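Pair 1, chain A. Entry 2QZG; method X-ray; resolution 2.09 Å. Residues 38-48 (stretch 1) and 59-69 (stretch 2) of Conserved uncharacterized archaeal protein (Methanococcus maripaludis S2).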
# COMPACT_ATOMS: atom_id res chain seq x y z
N ALA A 38 13.09 11.77 -9.75
CA ALA A 38 12.48 12.22 -11.01
C ALA A 38 11.44 11.22 -11.53
O ALA A 38 10.37 11.62 -12.00
CB ALA A 38 13.53 12.52 -12.07
N ALA A 39 11.75 9.92 -11.42
CA ALA A 39 10.81 8.85 -11.77
C ALA A 39 9.51 8.91 -10.97
O ALA A 39 8.42 8.65 -11.51
CB ALA A 39 11.45 7.48 -11.62
N ALA A 40 9.62 9.25 -9.69
CA ALA A 40 8.45 9.38 -8.83
C ALA A 40 7.63 10.65 -9.17
O ALA A 40 6.41 10.70 -8.95
CB ALA A 40 8.88 9.39 -7.38
N ASP A 41 8.29 11.65 -9.72
CA ASP A 41 7.56 12.84 -10.16
C ASP A 41 6.88 12.56 -11.50
O ASP A 41 5.73 12.95 -11.72
CB ASP A 41 8.48 14.05 -10.22
CG ASP A 41 7.75 15.31 -9.85
OD1 ASP A 41 6.79 15.20 -9.04
OD2 ASP A 41 8.09 16.39 -10.38
N ASN A 42 7.58 11.82 -12.35
CA ASN A 42 7.04 11.36 -13.62
C ASN A 42 5.77 10.53 -13.43
O ASN A 42 4.77 10.71 -14.15
CB ASN A 42 8.11 10.58 -14.37
CG ASN A 42 9.26 11.47 -14.83
OD1 ASN A 42 9.14 12.70 -14.84
ND2 ASN A 42 10.37 10.86 -15.20
N ALA A 43 5.81 9.63 -12.45
CA ALA A 43 4.67 8.78 -12.13
C ALA A 43 3.50 9.62 -11.62
O ALA A 43 2.34 9.43 -12.02
CB ALA A 43 5.08 7.76 -11.08
N LYS A 44 3.82 10.58 -10.75
CA LYS A 44 2.82 11.47 -10.19
C LYS A 44 2.12 12.31 -11.27
O LYS A 44 0.89 12.46 -11.24
CB LYS A 44 3.47 12.35 -9.11
CG LYS A 44 2.47 13.15 -8.31
CD LYS A 44 3.16 14.10 -7.33
CE LYS A 44 2.42 15.42 -7.31
NZ LYS A 44 2.99 16.47 -6.41
N ASN A 45 2.88 12.86 -12.21
CA ASN A 45 2.28 13.62 -13.30
C ASN A 45 1.51 12.75 -14.29
O ASN A 45 0.56 13.22 -14.89
CB ASN A 45 3.34 14.46 -14.03
CG ASN A 45 3.92 15.55 -13.16
OD1 ASN A 45 3.21 16.22 -12.43
ND2 ASN A 45 5.23 15.72 -13.23
N ALA A 46 1.95 11.51 -14.48
CA ALA A 46 1.21 10.52 -15.29
C ALA A 46 -0.24 10.34 -14.81
O ALA A 46 -1.14 10.16 -15.62
CB ALA A 46 1.95 9.18 -15.31
N LEU A 47 -0.44 10.40 -13.49
CA LEU A 47 -1.78 10.26 -12.88
C LEU A 47 -2.74 11.37 -13.20
O LEU A 47 -3.95 11.20 -13.06
CB LEU A 47 -1.68 10.15 -11.36
CG LEU A 47 -1.08 8.88 -10.78
CD1 LEU A 47 -1.00 9.00 -9.27
CD2 LEU A 47 -1.93 7.68 -11.19
N HIS A 48 -2.21 12.52 -13.59
CA HIS A 48 -3.00 13.69 -13.90
C HIS A 48 -3.00 13.97 -15.40
O HIS A 48 -3.33 15.07 -15.84
CB HIS A 48 -2.49 14.89 -13.09
CG HIS A 48 -2.58 14.68 -11.61
ND1 HIS A 48 -1.64 13.97 -10.90
CD2 HIS A 48 -3.53 15.05 -10.72
CE1 HIS A 48 -1.99 13.93 -9.63
NE2 HIS A 48 -3.14 14.58 -9.49
N ALA A 59 -1.40 2.63 -14.99
CA ALA A 59 -0.42 1.75 -15.60
C ALA A 59 0.84 2.49 -16.03
O ALA A 59 1.94 1.97 -15.89
CB ALA A 59 -1.03 1.08 -16.80
N THR A 60 0.65 3.68 -16.59
CA THR A 60 1.77 4.55 -16.98
C THR A 60 2.59 4.92 -15.74
O THR A 60 3.83 4.89 -15.79
CB THR A 60 1.26 5.81 -17.66
OG1 THR A 60 0.40 5.43 -18.75
CG2 THR A 60 2.42 6.69 -18.20
N ALA A 61 1.91 5.27 -14.65
CA ALA A 61 2.58 5.58 -13.39
C ALA A 61 3.30 4.36 -12.84
O ALA A 61 4.45 4.46 -12.37
CB ALA A 61 1.59 6.10 -12.41
N ILE A 62 2.65 3.19 -12.90
CA ILE A 62 3.27 1.95 -12.46
C ILE A 62 4.51 1.69 -13.29
O ILE A 62 5.54 1.30 -12.74
CB ILE A 62 2.31 0.74 -12.56
CG1 ILE A 62 1.22 0.83 -11.49
CG2 ILE A 62 3.08 -0.57 -12.45
CD1 ILE A 62 0.05 -0.15 -11.71
N GLN A 63 4.41 1.93 -14.60
CA GLN A 63 5.50 1.68 -15.53
C GLN A 63 6.74 2.48 -15.18
O GLN A 63 7.84 1.93 -15.14
CB GLN A 63 5.08 1.97 -16.97
CG GLN A 63 6.02 1.43 -18.01
CD GLN A 63 5.63 0.05 -18.50
OE1 GLN A 63 4.67 -0.09 -19.27
NE2 GLN A 63 6.38 -0.97 -18.08
N TYR A 64 6.57 3.78 -14.92
CA TYR A 64 7.68 4.63 -14.45
C TYR A 64 8.39 4.04 -13.24
O TYR A 64 9.60 4.02 -13.17
CB TYR A 64 7.20 6.05 -14.10
CG TYR A 64 7.08 6.97 -15.29
CD1 TYR A 64 8.21 7.38 -16.01
CD2 TYR A 64 5.83 7.44 -15.71
CE1 TYR A 64 8.10 8.24 -17.12
CE2 TYR A 64 5.71 8.30 -16.82
CZ TYR A 64 6.85 8.70 -17.51
OH TYR A 64 6.73 9.54 -18.60
N LEU A 65 7.60 3.55 -12.29
CA LEU A 65 8.12 3.01 -11.04
C LEU A 65 8.76 1.65 -11.22
O LEU A 65 9.81 1.37 -10.63
CB LEU A 65 7.02 2.98 -9.97
CG LEU A 65 6.54 4.37 -9.54
CD1 LEU A 65 5.31 4.26 -8.65
CD2 LEU A 65 7.66 5.18 -8.86
N ASP A 66 8.14 0.80 -12.05
CA ASP A 66 8.70 -0.53 -12.35
C ASP A 66 10.02 -0.43 -13.11
O ASP A 66 10.92 -1.21 -12.87
CB ASP A 66 7.72 -1.38 -13.16
CG ASP A 66 6.64 -2.02 -12.31
OD1 ASP A 66 6.63 -1.83 -11.07
OD2 ASP A 66 5.79 -2.72 -12.90
N ASP A 67 10.11 0.53 -14.03
CA ASP A 67 11.33 0.76 -14.79
C ASP A 67 12.49 1.19 -13.89
O ASP A 67 13.64 0.82 -14.13
CB ASP A 67 11.12 1.83 -15.87
CG ASP A 67 10.24 1.35 -17.03
OD1 ASP A 67 9.58 0.27 -16.92
OD2 ASP A 67 10.20 2.08 -18.05
N ILE A 68 12.19 1.97 -12.87
CA ILE A 68 13.21 2.52 -11.98
C ILE A 68 13.55 1.55 -10.84
O ILE A 68 14.53 1.73 -10.12
CB ILE A 68 12.82 3.93 -11.44
CG1 ILE A 68 14.06 4.79 -11.20
CG2 ILE A 68 11.91 3.84 -10.20
CD1 ILE A 68 14.62 5.46 -12.45
N SER A 69 12.73 0.50 -10.71
CA SER A 69 12.87 -0.51 -9.66
C SER A 69 14.09 -1.37 -9.87
O SER A 69 14.58 -1.99 -8.93
CB SER A 69 11.62 -1.40 -9.62
OG SER A 69 11.70 -2.45 -10.59

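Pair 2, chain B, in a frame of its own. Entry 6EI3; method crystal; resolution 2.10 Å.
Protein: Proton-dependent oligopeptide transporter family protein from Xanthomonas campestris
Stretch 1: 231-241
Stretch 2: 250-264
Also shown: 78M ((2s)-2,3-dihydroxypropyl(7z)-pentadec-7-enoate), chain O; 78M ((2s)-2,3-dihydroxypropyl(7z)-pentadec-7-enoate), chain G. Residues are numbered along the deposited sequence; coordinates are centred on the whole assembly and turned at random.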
# COMPACT_ATOMS: atom_id res chain seq x y z
N ILE B 231 8.97 24.64 -10.50
CA ILE B 231 9.63 24.78 -9.19
C ILE B 231 9.62 23.43 -8.44
O ILE B 231 10.63 23.08 -7.82
CB ILE B 231 8.98 25.93 -8.37
CG1 ILE B 231 9.33 27.31 -8.98
CG2 ILE B 231 9.36 25.89 -6.87
CD1 ILE B 231 8.29 28.41 -8.71
N SER B 232 8.50 22.67 -8.53
CA SER B 232 8.39 21.35 -7.88
C SER B 232 9.35 20.35 -8.51
O SER B 232 9.88 19.50 -7.78
CB SER B 232 6.95 20.84 -7.92
OG SER B 232 6.60 20.21 -9.15
N VAL B 233 9.59 20.45 -9.84
CA VAL B 233 10.54 19.60 -10.58
C VAL B 233 11.96 19.90 -10.07
O VAL B 233 12.75 18.97 -9.86
CB VAL B 233 10.41 19.76 -12.13
CG1 VAL B 233 11.55 19.08 -12.88
CG2 VAL B 233 9.07 19.25 -12.64
N LEU B 234 12.25 21.18 -9.82
CA LEU B 234 13.55 21.65 -9.32
C LEU B 234 13.78 21.24 -7.88
O LEU B 234 14.90 20.83 -7.54
CB LEU B 234 13.68 23.17 -9.48
CG LEU B 234 14.43 23.69 -10.72
CD1 LEU B 234 13.85 23.14 -12.03
CD2 LEU B 234 14.39 25.20 -10.76
N LEU B 235 12.73 21.31 -7.03
CA LEU B 235 12.80 20.89 -5.63
C LEU B 235 12.93 19.36 -5.55
O LEU B 235 13.63 18.87 -4.67
CB LEU B 235 11.58 21.37 -4.83
CG LEU B 235 11.49 22.87 -4.53
CD1 LEU B 235 10.07 23.26 -4.13
CD2 LEU B 235 12.50 23.30 -3.46
N ALA B 236 12.29 18.62 -6.49
CA ALA B 236 12.37 17.16 -6.60
C ALA B 236 13.81 16.76 -6.94
O ALA B 236 14.33 15.81 -6.36
CB ALA B 236 11.43 16.65 -7.67
N LEU B 237 14.47 17.51 -7.86
CA LEU B 237 15.86 17.27 -8.25
C LEU B 237 16.82 17.56 -7.09
O LEU B 237 17.76 16.78 -6.88
CB LEU B 237 16.24 18.08 -9.50
CG LEU B 237 15.76 17.50 -10.83
CD1 LEU B 237 15.74 18.58 -11.91
CD2 LEU B 237 16.65 16.34 -11.29
N ALA B 238 16.54 18.63 -6.31
CA ALA B 238 17.34 19.02 -5.14
C ALA B 238 17.35 17.93 -4.06
O ALA B 238 18.36 17.79 -3.36
CB ALA B 238 16.83 20.33 -4.56
N CYS B 239 16.25 17.13 -3.96
CA CYS B 239 16.11 16.00 -3.03
C CYS B 239 17.19 14.96 -3.25
O CYS B 239 17.71 14.44 -2.27
CB CYS B 239 14.72 15.37 -3.12
SG CYS B 239 13.42 16.36 -2.36
N LEU B 240 17.54 14.67 -4.53
CA LEU B 240 18.61 13.72 -4.90
C LEU B 240 19.99 14.09 -4.30
O LEU B 240 20.89 13.25 -4.27
CB LEU B 240 18.72 13.53 -6.43
CG LEU B 240 17.47 13.02 -7.18
CD1 LEU B 240 17.64 13.16 -8.68
CD2 LEU B 240 17.14 11.57 -6.81
N GLY B 241 20.11 15.33 -3.79
CA GLY B 241 21.29 15.85 -3.11
C GLY B 241 21.29 15.61 -1.61
O GLY B 241 22.22 16.03 -0.92
N ILE B 250 14.32 7.47 0.62
CA ILE B 250 13.61 8.65 1.15
C ILE B 250 13.64 9.80 0.15
O ILE B 250 12.60 10.39 -0.13
CB ILE B 250 14.12 9.07 2.55
CG1 ILE B 250 13.62 8.08 3.62
CG2 ILE B 250 13.71 10.52 2.90
CD1 ILE B 250 14.32 8.22 5.03
N CYS B 251 14.84 10.07 -0.43
CA CYS B 251 15.00 11.16 -1.39
C CYS B 251 14.13 11.00 -2.61
O CYS B 251 13.52 11.98 -3.02
CB CYS B 251 16.46 11.35 -1.77
SG CYS B 251 17.51 11.81 -0.38
N LEU B 252 14.07 9.78 -3.19
CA LEU B 252 13.24 9.50 -4.36
C LEU B 252 11.75 9.71 -4.04
O LEU B 252 11.02 10.23 -4.89
CB LEU B 252 13.50 8.07 -4.89
CG LEU B 252 14.83 7.83 -5.64
CD1 LEU B 252 15.08 6.34 -5.83
CD2 LEU B 252 14.85 8.54 -7.01
N CYS B 253 11.32 9.33 -2.80
CA CYS B 253 9.94 9.49 -2.32
C CYS B 253 9.56 10.91 -2.05
O CYS B 253 8.43 11.27 -2.33
CB CYS B 253 9.69 8.64 -1.09
SG CYS B 253 9.54 6.89 -1.46
N MET B 254 10.46 11.71 -1.43
CA MET B 254 10.20 13.12 -1.15
C MET B 254 10.04 13.84 -2.48
O MET B 254 9.14 14.68 -2.61
CB MET B 254 11.33 13.75 -0.32
CG MET B 254 11.39 13.24 1.10
SD MET B 254 12.77 13.98 2.01
CE MET B 254 11.99 15.45 2.62
N ALA B 255 10.87 13.47 -3.49
CA ALA B 255 10.81 14.02 -4.84
C ALA B 255 9.44 13.69 -5.45
O ALA B 255 8.80 14.58 -6.01
CB ALA B 255 11.94 13.46 -5.69
N LEU B 256 8.95 12.44 -5.28
CA LEU B 256 7.63 12.01 -5.76
C LEU B 256 6.51 12.87 -5.15
O LEU B 256 5.69 13.38 -5.90
CB LEU B 256 7.41 10.51 -5.52
CG LEU B 256 5.98 9.93 -5.77
CD1 LEU B 256 5.63 9.87 -7.27
CD2 LEU B 256 5.84 8.55 -5.12
N VAL B 257 6.53 13.08 -3.81
CA VAL B 257 5.55 13.91 -3.09
C VAL B 257 5.56 15.35 -3.61
O VAL B 257 4.49 15.95 -3.78
CB VAL B 257 5.76 13.82 -1.56
CG1 VAL B 257 4.91 14.86 -0.81
CG2 VAL B 257 5.47 12.40 -1.06
N LEU B 258 6.77 15.90 -3.86
CA LEU B 258 6.93 17.25 -4.40
C LEU B 258 6.33 17.34 -5.80
O LEU B 258 5.55 18.27 -6.06
CB LEU B 258 8.41 17.69 -4.41
CG LEU B 258 8.99 18.10 -3.04
CD1 LEU B 258 10.49 18.16 -3.09
CD2 LEU B 258 8.44 19.46 -2.57
N LEU B 259 6.63 16.36 -6.67
CA LEU B 259 6.07 16.32 -8.03
C LEU B 259 4.55 16.20 -8.04
O LEU B 259 3.91 16.82 -8.89
CB LEU B 259 6.69 15.20 -8.89
CG LEU B 259 8.18 15.35 -9.25
CD1 LEU B 259 8.76 14.00 -9.70
CD2 LEU B 259 8.40 16.45 -10.29
N LEU B 260 3.97 15.41 -7.10
CA LEU B 260 2.52 15.25 -7.01
C LEU B 260 1.84 16.56 -6.58
O LEU B 260 0.84 16.95 -7.17
CB LEU B 260 2.13 14.09 -6.07
CG LEU B 260 2.45 12.66 -6.57
CD1 LEU B 260 2.36 11.65 -5.43
CD2 LEU B 260 1.54 12.25 -7.74
N ALA B 261 2.39 17.23 -5.56
CA ALA B 261 1.83 18.47 -5.04
C ALA B 261 1.94 19.64 -6.03
O ALA B 261 0.95 20.34 -6.26
CB ALA B 261 2.47 18.83 -3.71
N GLY B 262 3.13 19.82 -6.61
CA GLY B 262 3.41 20.90 -7.56
C GLY B 262 2.68 20.79 -8.88
O GLY B 262 2.02 21.75 -9.29
N ILE B 263 2.79 19.62 -9.56
CA ILE B 263 2.12 19.39 -10.84
C ILE B 263 0.59 19.34 -10.62
O ILE B 263 -0.14 20.00 -11.36
CB ILE B 263 2.71 18.18 -11.63
CG1 ILE B 263 4.21 18.41 -11.95
CG2 ILE B 263 1.91 17.88 -12.92
CD1 ILE B 263 5.08 17.15 -12.10
N GLY B 264 0.14 18.62 -9.58
CA GLY B 264 -1.27 18.53 -9.20
C GLY B 264 -1.89 19.89 -8.90
O GLY B 264 -2.88 20.28 -9.53
O21 78M O . -10.39 20.62 -3.09
C20 78M O . -9.56 20.42 -4.22
C18 78M O . -8.13 20.80 -3.92
O19 78M O . -8.06 22.16 -3.50
C17 78M O . -7.21 20.57 -5.09
O2 78M O . -5.87 20.53 -4.55
C1 78M O . -4.89 20.04 -5.32
O1 78M O . -5.02 19.79 -6.49
C2 78M O . -3.63 19.83 -4.54
C3 78M O . -3.19 18.38 -4.48
C4 78M O . -2.65 17.97 -3.12
C5 78M O . -1.18 17.59 -3.09
C6 78M O . -0.87 16.17 -3.59
C7 78M O . -0.56 15.24 -2.46
C8 78M O . 0.61 14.71 -2.17
C9 78M O . 0.91 13.77 -1.03
C10 78M O . 1.27 14.54 0.24
C11 78M O . 0.57 14.07 1.50
C12 78M O . 0.33 15.18 2.51
C13 78M O . -0.52 14.81 3.71
C15 78M O . -0.57 13.98 6.09
C14 78M O . 0.22 14.05 4.81
O21 78M G . 20.30 2.44 6.68
C20 78M G . 20.94 1.76 5.61
C18 78M G . 20.05 0.66 5.06
O19 78M G . 20.01 -0.44 5.97
C17 78M G . 20.48 0.18 3.69
O2 78M G . 19.29 0.17 2.85
C1 78M G . 18.60 -0.97 2.75
O1 78M G . 18.81 -1.95 3.41
C2 78M G . 17.50 -0.85 1.74
C3 78M G . 17.19 -2.14 0.99
C4 78M G . 15.73 -2.23 0.62
C5 78M G . 15.41 -3.20 -0.49
C6 78M G . 14.07 -2.92 -1.17
C7 78M G . 14.15 -1.87 -2.23
C8 78M G . 13.16 -1.45 -3.00
C9 78M G . 13.27 -0.41 -4.07
C10 78M G . 12.77 0.97 -3.63
C11 78M G . 12.44 1.90 -4.79
C12 78M G . 11.93 3.24 -4.33
C13 78M G . 11.30 4.11 -5.40
C15 78M G . 10.17 6.32 -5.87
C14 78M G . 10.63 5.34 -4.83

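The sharpest difference between the two pairs lies at one superposed position of the second helix, where pair 1 places the aromatic Y64(A) and pair 2 the branched L258(B). Both side chains point toward the partner helix and fill a hole formed by matching residues: A39(A), N42(A), A43(A) and A46(A) in pair 1, S232(B), L235(B), A236(B) and C239(B) in pair 2. The flat phenol ring lies against its neighbours: N42(A) CB sits 3.6 Å from the centroid of the Y64(A) ring, over one face in a CH-pi contact, while A46(A) CB approaches the ring edge, 4.1 Å from Y64(A) CE2. The leucine instead inserts a methyl group. L258(B) CD1 lies 3.8 Å from L235(B) CB and 3.5 Å from C239(B) SG. At the matching position of pair 1 the methyl of A46(A) lies at the ring edge.

These solutions rest on nearly the same backbone. In each pair two antiparallel helices pack closely, with angles of 173° and 174° and closest axial approaches of 8.0 and 8.1 Å; fourteen central residues superpose with an RMSD of 0.4 Å. At the closest point each pair places two alanines, A43(A) with A61(A) and A236(B) with A255(B), whose CA atoms are 4.0 and 3.9 Å apart. Their small side chains allow this approach: A61(A) CB comes to 3.4 Å from A43(A) O, and A255(B) CB likewise to 3.4 Å from A236(B) O. Beside them, L65(A) and L259(B) match closely and adopt the same m,t rotamer, with L65(A) CG 4.0 Å from A43(A) CB and L259(B) CG 3.8 Å from A236(B) CB.

Away from this centre the pairs diverge. At the A39(A)/S232(B) position, pair 1 packs A39(A) CB against I68(A) CG1 at 3.8 Å. Pair 2 has G262(B) at the position of I68(A), although the CA atoms there are 1.5 Å apart after superposition. S232(B) CB comes within 3.6 Å of G262(B) CA, and an ideal CB on this glycine would clash with S232(B) CB at 2.0 Å; the absent side chain leaves room for the serine knob. Toward the other end, A46(A) CB meets T60(A) CG2 at 3.8 Å, whereas C239(B) SG reaches M254(B) CB at 3.9 Å, and the cysteine forms a further knob. Apolar side-chain contacts occur throughout both interfaces, which bury 419 Å² in pair 1 and 572 Å² in pair 2.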